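PDB 6AII: beta-agarase, which probably cleaves the beta-1,4 linkages of agarose as a GH16-family beta-agarase, releasing neoagarobiose as product. Local coordinates for residues P193-N207 and V238-D252. Sequence-based numbering, arbitrary orientation.
Sequences PRDEEGVYGTWYYEN and VRTLSGKNYSYLDPD
V199 sets its CG1 methyl squarely over the ring of Y246, a CH-pi contact 3.9 Å from the V199 CG1 atom to the ring centroid. With chi1 at -176° that branch points away from the backbone N and sits over the ring centre; F262 and V264 also touch this valine. Further along, the CA of G201 lies over one face of the Y248 ring, where a side chain would collide with both Y248 and R239. At the far end P251 lays its CG over a face of the Y205 ring, 3.3 Å from Y205 CE1, while Y204 brings CE1 against V238 CG1.

The polar grip centres on Y200. Its N-H points almost straight (172°) at the hydroxyl of Y246, with 3.1 Å between Y200 N and Y246 OH; a water links that OH to G198 O. R239, extended from the opposite strand of the hairpin, reaches Y200 O end-on: NH1 lies 2.9 Å from Y200 O on a lone pair, whereas NH2 approaches the same oxygen from above the carbonyl plane. A phenylalanine in place of Y246 would probably keep the valine packing but leave the Y200 amide without its acceptor. Outermost, N207 N donates to P251 O at 2.9 Å, and waters bridge Y205 O to L249 O and N207 ND2 to D252 OD1.

The hairpin 238-249 belongs to the antiparallel sheet and Y204 pairs with I173 in the other sheet, so the contact joins the two sheets of the GH16 beta-sandwich. Around Y200 the polar chemistry is side chain to main chain, probably holding this irregular loop in one shape; at N207 it is backbone to backbone.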
loop_
_atom_site.group_PDB
_atom_site.type_symbol
_atom_site.label_atom_id
_atom_site.label_comp_id
_atom_site.label_asym_id
_atom_site.label_seq_id
_atom_site.Cartn_x
_atom_site.Cartn_y
_atom_site.Cartn_z
ATOM N N PRO A 193 -5.182 -13.442 -5.092
ATOM C CA PRO A 193 -6.350 -13.361 -5.966
ATOM C C PRO A 193 -6.012 -12.510 -7.187
ATOM O O PRO A 193 -5.289 -11.529 -7.087
ATOM C CB PRO A 193 -7.413 -12.683 -5.103
ATOM C CG PRO A 193 -6.600 -11.919 -4.116
ATOM C CD PRO A 193 -5.459 -12.846 -3.780
ATOM N N ARG A 194 -6.429 -13.006 -8.368
ATOM C CA ARG A 194 -6.221 -12.325 -9.634
ATOM C C ARG A 194 -7.038 -13.071 -10.685
ATOM O O ARG A 194 -7.548 -14.207 -10.422
ATOM C CB ARG A 194 -4.744 -12.275 -10.032
ATOM C CG ARG A 194 -4.062 -13.642 -10.075
ATOM C CD ARG A 194 -2.554 -13.509 -9.985
ATOM N NE ARG A 194 -1.776 -14.754 -10.056
ATOM C CZ ARG A 194 -1.075 -15.121 -11.120
ATOM N NH1 ARG A 194 -1.151 -14.381 -12.217
ATOM N NH2 ARG A 194 -0.219 -16.151 -11.034
ATOM N N ASP A 195 -7.157 -12.457 -11.822
ATOM C CA ASP A 195 -8.033 -13.004 -12.894
ATOM C C ASP A 195 -7.638 -14.454 -13.222
ATOM O O ASP A 195 -8.566 -15.283 -13.360
ATOM C CB ASP A 195 -8.044 -12.153 -14.158
ATOM C CG ASP A 195 -8.647 -10.775 -14.015
ATOM O OD1 ASP A 195 -9.195 -10.492 -12.936
ATOM O OD2 ASP A 195 -8.552 -10.018 -15.002
ATOM N N GLU A 196 -6.342 -14.711 -13.310
ATOM C CA GLU A 196 -5.779 -16.004 -13.722
ATOM C C GLU A 196 -6.047 -17.048 -12.643
ATOM O O GLU A 196 -5.992 -18.254 -12.939
ATOM C CB GLU A 196 -4.293 -15.911 -14.065
ATOM C CG GLU A 196 -4.004 -15.005 -15.247
ATOM C CD GLU A 196 -4.023 -13.511 -14.931
ATOM O OE1 GLU A 196 -3.969 -13.161 -13.708
ATOM O OE2 GLU A 196 -4.074 -12.716 -15.886
ATOM N N GLU A 197 -6.379 -16.636 -11.414
ATOM C CA GLU A 197 -6.754 -17.586 -10.369
ATOM C C GLU A 197 -8.279 -17.664 -10.213
ATOM O O GLU A 197 -8.777 -18.409 -9.355
ATOM C CB GLU A 197 -6.102 -17.176 -9.055
ATOM C CG GLU A 197 -4.605 -17.245 -9.022
ATOM C CD GLU A 197 -4.011 -18.641 -8.798
ATOM O OE1 GLU A 197 -4.783 -19.641 -8.906
ATOM O OE2 GLU A 197 -2.815 -18.697 -8.454
ATOM N N GLY A 198 -9.039 -16.928 -11.006
ATOM C CA GLY A 198 -10.467 -16.947 -10.944
ATOM C C GLY A 198 -11.069 -16.088 -9.852
ATOM O O GLY A 198 -12.192 -16.325 -9.428
ATOM N N VAL A 199 -10.348 -15.025 -9.454
ATOM C CA VAL A 199 -10.884 -14.085 -8.496
ATOM C C VAL A 199 -10.756 -12.670 -9.100
ATOM O O VAL A 199 -9.632 -12.163 -9.198
ATOM C CB VAL A 199 -10.181 -14.194 -7.123
ATOM C CG1 VAL A 199 -10.829 -13.262 -6.115
ATOM C CG2 VAL A 199 -10.151 -15.613 -6.574
ATOM N N TYR A 200 -11.883 -12.095 -9.508
ATOM C CA TYR A 200 -11.993 -10.923 -10.340
ATOM C C TYR A 200 -12.070 -9.615 -9.517
ATOM O O TYR A 200 -12.421 -9.622 -8.327
ATOM C CB TYR A 200 -13.183 -11.090 -11.287
ATOM C CG TYR A 200 -13.017 -12.344 -12.116
ATOM C CD1 TYR A 200 -12.000 -12.423 -13.047
ATOM C CD2 TYR A 200 -13.823 -13.444 -11.893
ATOM C CE1 TYR A 200 -11.799 -13.590 -13.776
ATOM C CE2 TYR A 200 -13.631 -14.608 -12.608
ATOM C CZ TYR A 200 -12.592 -14.686 -13.512
ATOM O OH TYR A 200 -12.431 -15.851 -14.214
ATOM N N GLY A 201 -11.766 -8.512 -10.192
ATOM C CA GLY A 201 -12.007 -7.194 -9.633
ATOM C C GLY A 201 -10.839 -6.667 -8.806
ATOM O O GLY A 201 -10.941 -5.554 -8.284
ATOM N N THR A 202 -9.706 -7.371 -8.725
ATOM C CA THR A 202 -8.620 -6.965 -7.829
ATOM C C THR A 202 -7.989 -5.634 -8.284
ATOM O O THR A 202 -7.319 -4.967 -7.465
ATOM C CB THR A 202 -7.517 -8.026 -7.697
ATOM O OG1 THR A 202 -6.962 -8.237 -9.004
ATOM C CG2 THR A 202 -8.027 -9.310 -7.067
ATOM N N TRP A 203 -8.091 -5.216 -9.537
ATOM C CA TRP A 203 -7.527 -3.949 -9.929
ATOM C C TRP A 203 -8.700 -2.950 -10.038
ATOM O O TRP A 203 -9.461 -2.893 -11.016
ATOM C CB TRP A 203 -6.799 -4.069 -11.258
ATOM C CG TRP A 203 -5.475 -4.777 -11.153
ATOM C CD1 TRP A 203 -5.207 -6.120 -11.243
ATOM C CD2 TRP A 203 -4.234 -4.157 -10.826
ATOM N NE1 TRP A 203 -3.882 -6.361 -11.037
ATOM C CE2 TRP A 203 -3.251 -5.169 -10.786
ATOM C CE3 TRP A 203 -3.865 -2.839 -10.537
ATOM C CZ2 TRP A 203 -1.940 -4.892 -10.475
ATOM C CZ3 TRP A 203 -2.554 -2.566 -10.217
ATOM C CH2 TRP A 203 -1.597 -3.587 -10.224
ATOM N N TYR A 204 -8.924 -2.310 -8.915
ATOM C CA TYR A 204 -10.075 -1.364 -8.772
ATOM C C TYR A 204 -9.857 -0.124 -9.624
ATOM O O TYR A 204 -8.782 0.500 -9.635
ATOM C CB TYR A 204 -10.186 -0.916 -7.309
ATOM C CG TYR A 204 -11.339 0.029 -7.060
ATOM C CD1 TYR A 204 -12.578 -0.488 -6.859
ATOM C CD2 TYR A 204 -11.159 1.393 -7.155
ATOM C CE1 TYR A 204 -13.682 0.339 -6.693
ATOM C CE2 TYR A 204 -12.235 2.243 -6.937
ATOM C CZ TYR A 204 -13.479 1.692 -6.715
ATOM O OH TYR A 204 -14.587 2.497 -6.620
ATOM N N TYR A 205 -10.926 0.306 -10.325
ATOM C CA TYR A 205 -10.911 1.632 -10.982
ATOM C C TYR A 205 -12.376 2.071 -11.156
ATOM O O TYR A 205 -13.273 1.304 -10.886
ATOM C CB TYR A 205 -10.112 1.713 -12.295
ATOM C CG TYR A 205 -10.767 1.051 -13.481
ATOM C CD1 TYR A 205 -10.736 -0.326 -13.634
ATOM C CD2 TYR A 205 -11.378 1.838 -14.445
ATOM C CE1 TYR A 205 -11.349 -0.943 -14.723
ATOM C CE2 TYR A 205 -11.945 1.234 -15.566
ATOM C CZ TYR A 205 -11.874 -0.133 -15.716
ATOM O OH TYR A 205 -12.465 -0.796 -16.781
ATOM N N GLU A 206 -12.548 3.336 -11.473
ATOM C CA GLU A 206 -13.870 3.961 -11.678
ATOM C C GLU A 206 -13.875 4.618 -13.044
ATOM O O GLU A 206 -12.949 5.392 -13.393
ATOM C CB GLU A 206 -14.109 4.999 -10.600
ATOM C CG GLU A 206 -14.253 4.384 -9.245
ATOM C CD GLU A 206 -14.368 5.428 -8.147
ATOM O OE1 GLU A 206 -14.483 6.612 -8.483
ATOM O OE2 GLU A 206 -14.313 5.051 -6.978
ATOM N N ASN A 207 -14.913 4.293 -13.845
ATOM C CA ASN A 207 -15.091 4.953 -15.106
ATOM C C ASN A 207 -15.049 6.474 -14.935
ATOM O O ASN A 207 -15.779 7.000 -14.046
ATOM C CB ASN A 207 -16.450 4.562 -15.720
ATOM C CG ASN A 207 -16.779 5.251 -17.040
ATOM O OD1 ASN A 207 -17.082 6.474 -17.145
ATOM N ND2 ASN A 207 -16.627 4.472 -18.087
ATOM N N VAL A 238 -15.798 -1.032 -1.049
ATOM C CA VAL A 238 -15.623 -1.419 -2.451
ATOM C C VAL A 238 -15.446 -2.926 -2.638
ATOM O O VAL A 238 -15.625 -3.377 -3.807
ATOM C CB VAL A 238 -14.482 -0.636 -3.137
ATOM C CG1 VAL A 238 -14.784 0.860 -3.165
ATOM C CG2 VAL A 238 -13.143 -0.962 -2.486
ATOM N N ARG A 239 -15.047 -3.729 -1.623
ATOM C CA ARG A 239 -14.700 -5.107 -1.957
ATOM C C ARG A 239 -14.679 -5.912 -0.668
ATOM O O ARG A 239 -14.188 -5.403 0.378
ATOM C CB ARG A 239 -13.287 -5.172 -2.550
ATOM C CG ARG A 239 -12.761 -6.554 -2.941
ATOM C CD ARG A 239 -11.503 -6.400 -3.783
ATOM N NE ARG A 239 -11.088 -7.696 -4.317
ATOM C CZ ARG A 239 -11.661 -8.355 -5.324
ATOM N NH1 ARG A 239 -12.609 -7.781 -6.054
ATOM N NH2 ARG A 239 -11.199 -9.570 -5.618
ATOM N N THR A 240 -15.182 -7.132 -0.735
ATOM C CA THR A 240 -15.085 -8.099 0.402
ATOM C C THR A 240 -14.620 -9.441 -0.173
ATOM O O THR A 240 -15.110 -9.868 -1.233
ATOM C CB THR A 240 -16.442 -8.331 1.059
ATOM O OG1 THR A 240 -16.761 -7.127 1.770
ATOM C CG2 THR A 240 -16.409 -9.492 2.038
ATOM N N LEU A 241 -13.699 -10.091 0.505
ATOM C CA LEU A 241 -13.396 -11.527 0.288
ATOM C C LEU A 241 -13.779 -12.237 1.605
ATOM O O LEU A 241 -13.361 -11.807 2.648
ATOM C CB LEU A 241 -11.911 -11.732 0.027
ATOM C CG LEU A 241 -11.439 -11.590 -1.423
ATOM C CD1 LEU A 241 -11.650 -10.192 -1.915
ATOM C CD2 LEU A 241 -9.985 -11.997 -1.636
ATOM N N SER A 242 -14.589 -13.289 1.475
ATOM C CA SER A 242 -15.126 -13.975 2.678
ATOM C C SER A 242 -15.242 -15.474 2.395
ATOM O O SER A 242 -16.195 -15.884 1.731
ATOM C CB SER A 242 -16.456 -13.425 3.073
ATOM O OG SER A 242 -16.719 -13.831 4.423
ATOM N N GLY A 243 -14.264 -16.239 2.849
ATOM C CA GLY A 243 -14.284 -17.732 2.577
ATOM C C GLY A 243 -14.180 -18.053 1.102
ATOM O O GLY A 243 -13.167 -17.737 0.480
ATOM N N LYS A 244 -15.267 -18.611 0.525
ATOM C CA LYS A 244 -15.266 -18.964 -0.864
ATOM C C LYS A 244 -15.994 -17.907 -1.683
ATOM O O LYS A 244 -16.086 -18.048 -2.914
ATOM C CB LYS A 244 -15.954 -20.320 -1.093
ATOM C CG LYS A 244 -15.282 -21.464 -0.363
ATOM C CD LYS A 244 -15.921 -22.791 -0.771
ATOM C CE LYS A 244 -15.175 -23.927 -0.120
ATOM N NZ LYS A 244 -15.672 -25.227 -0.634
ATOM N N ASN A 245 -16.503 -16.859 -1.028
ATOM C CA ASN A 245 -17.359 -15.847 -1.648
ATOM C C ASN A 245 -16.572 -14.520 -1.700
ATOM O O ASN A 245 -15.655 -14.326 -0.890
ATOM C CB ASN A 245 -18.598 -15.546 -0.819
ATOM C CG ASN A 245 -19.524 -16.760 -0.773
ATOM O OD1 ASN A 245 -19.585 -17.536 -1.709
ATOM N ND2 ASN A 245 -20.200 -16.946 0.335
ATOM N N TYR A 246 -16.931 -13.708 -2.688
ATOM C CA TYR A 246 -16.355 -12.355 -2.690
ATOM C C TYR A 246 -17.294 -11.453 -3.459
ATOM O O TYR A 246 -18.108 -11.938 -4.283
ATOM C CB TYR A 246 -14.944 -12.332 -3.303
ATOM C CG TYR A 246 -14.791 -12.623 -4.772
ATOM C CD1 TYR A 246 -14.825 -13.937 -5.203
ATOM C CD2 TYR A 246 -14.611 -11.625 -5.743
ATOM C CE1 TYR A 246 -14.708 -14.264 -6.535
ATOM C CE2 TYR A 246 -14.565 -11.935 -7.087
ATOM C CZ TYR A 246 -14.556 -13.268 -7.470
ATOM O OH TYR A 246 -14.439 -13.617 -8.781
ATOM N N SER A 247 -17.203 -10.129 -3.214
ATOM C CA SER A 247 -18.083 -9.207 -3.890
ATOM C C SER A 247 -17.348 -7.875 -4.007
ATOM O O SER A 247 -16.417 -7.614 -3.253
ATOM C CB SER A 247 -19.369 -8.998 -3.147
ATOM O OG SER A 247 -19.121 -8.679 -1.786
ATOM N N TYR A 248 -17.799 -7.056 -4.945
ATOM C CA TYR A 248 -17.045 -5.795 -5.190
ATOM C C TYR A 248 -17.865 -4.880 -6.074
ATOM O O TYR A 248 -18.774 -5.328 -6.775
ATOM C CB TYR A 248 -15.692 -6.065 -5.857
ATOM C CG TYR A 248 -15.717 -6.662 -7.238
ATOM C CD1 TYR A 248 -15.857 -8.021 -7.388
ATOM C CD2 TYR A 248 -15.541 -5.883 -8.380
ATOM C CE1 TYR A 248 -15.822 -8.621 -8.642
ATOM C CE2 TYR A 248 -15.543 -6.464 -9.641
ATOM C CZ TYR A 248 -15.694 -7.842 -9.761
ATOM O OH TYR A 248 -15.672 -8.409 -11.025
ATOM N N LEU A 249 -17.543 -3.583 -6.031
ATOM C CA LEU A 249 -18.128 -2.609 -7.006
ATOM C C LEU A 249 -17.245 -2.491 -8.239
ATOM O O LEU A 249 -16.025 -2.260 -8.097
ATOM C CB LEU A 249 -18.230 -1.231 -6.329
ATOM C CG LEU A 249 -19.182 -1.183 -5.154
ATOM C CD1 LEU A 249 -19.309 0.256 -4.629
ATOM C CD2 LEU A 249 -20.562 -1.728 -5.532
ATOM N N ASP A 250 -17.849 -2.735 -9.410
ATOM C CA ASP A 250 -17.111 -2.679 -10.651
ATOM C C ASP A 250 -16.950 -1.220 -11.081
ATOM O O ASP A 250 -17.342 -0.312 -10.382
ATOM C CB ASP A 250 -17.745 -3.655 -11.637
ATOM C CG ASP A 250 -18.878 -3.109 -12.479
ATOM O OD1 ASP A 250 -19.238 -1.933 -12.293
ATOM O OD2 ASP A 250 -19.334 -3.889 -13.370
ATOM N N PRO A 251 -16.284 -1.014 -12.176
ATOM C CA PRO A 251 -15.906 0.334 -12.592
ATOM C C PRO A 251 -17.086 1.191 -13.023
ATOM O O PRO A 251 -16.965 2.394 -13.058
ATOM C CB PRO A 251 -14.994 0.190 -13.786
ATOM C CG PRO A 251 -14.442 -1.184 -13.641
ATOM C CD PRO A 251 -15.504 -1.999 -12.947
ATOM N N ASP A 252 -18.223 0.521 -13.272
ATOM C CA ASP A 252 -19.445 1.217 -13.595
ATOM C C ASP A 252 -20.359 1.338 -12.385
ATOM O O ASP A 252 -21.531 1.770 -12.457
ATOM C CB ASP A 252 -20.159 0.458 -14.701
ATOM C CG ASP A 252 -19.367 0.381 -15.988
ATOM O OD1 ASP A 252 -18.695 1.372 -16.379
ATOM O OD2 ASP A 252 -19.297 -0.764 -16.531
HETATM O O HOH W 1 -15.405 -16.085 -9.478
HETATM O O HOH W 2 -12.531 -4.715 -6.342
HETATM O O HOH W 3 -17.091 1.672 -8.564
HETATM O O HOH W 4 -13.907 -1.323 -9.884
HETATM O O HOH W 5 -16.238 1.616 -17.402
#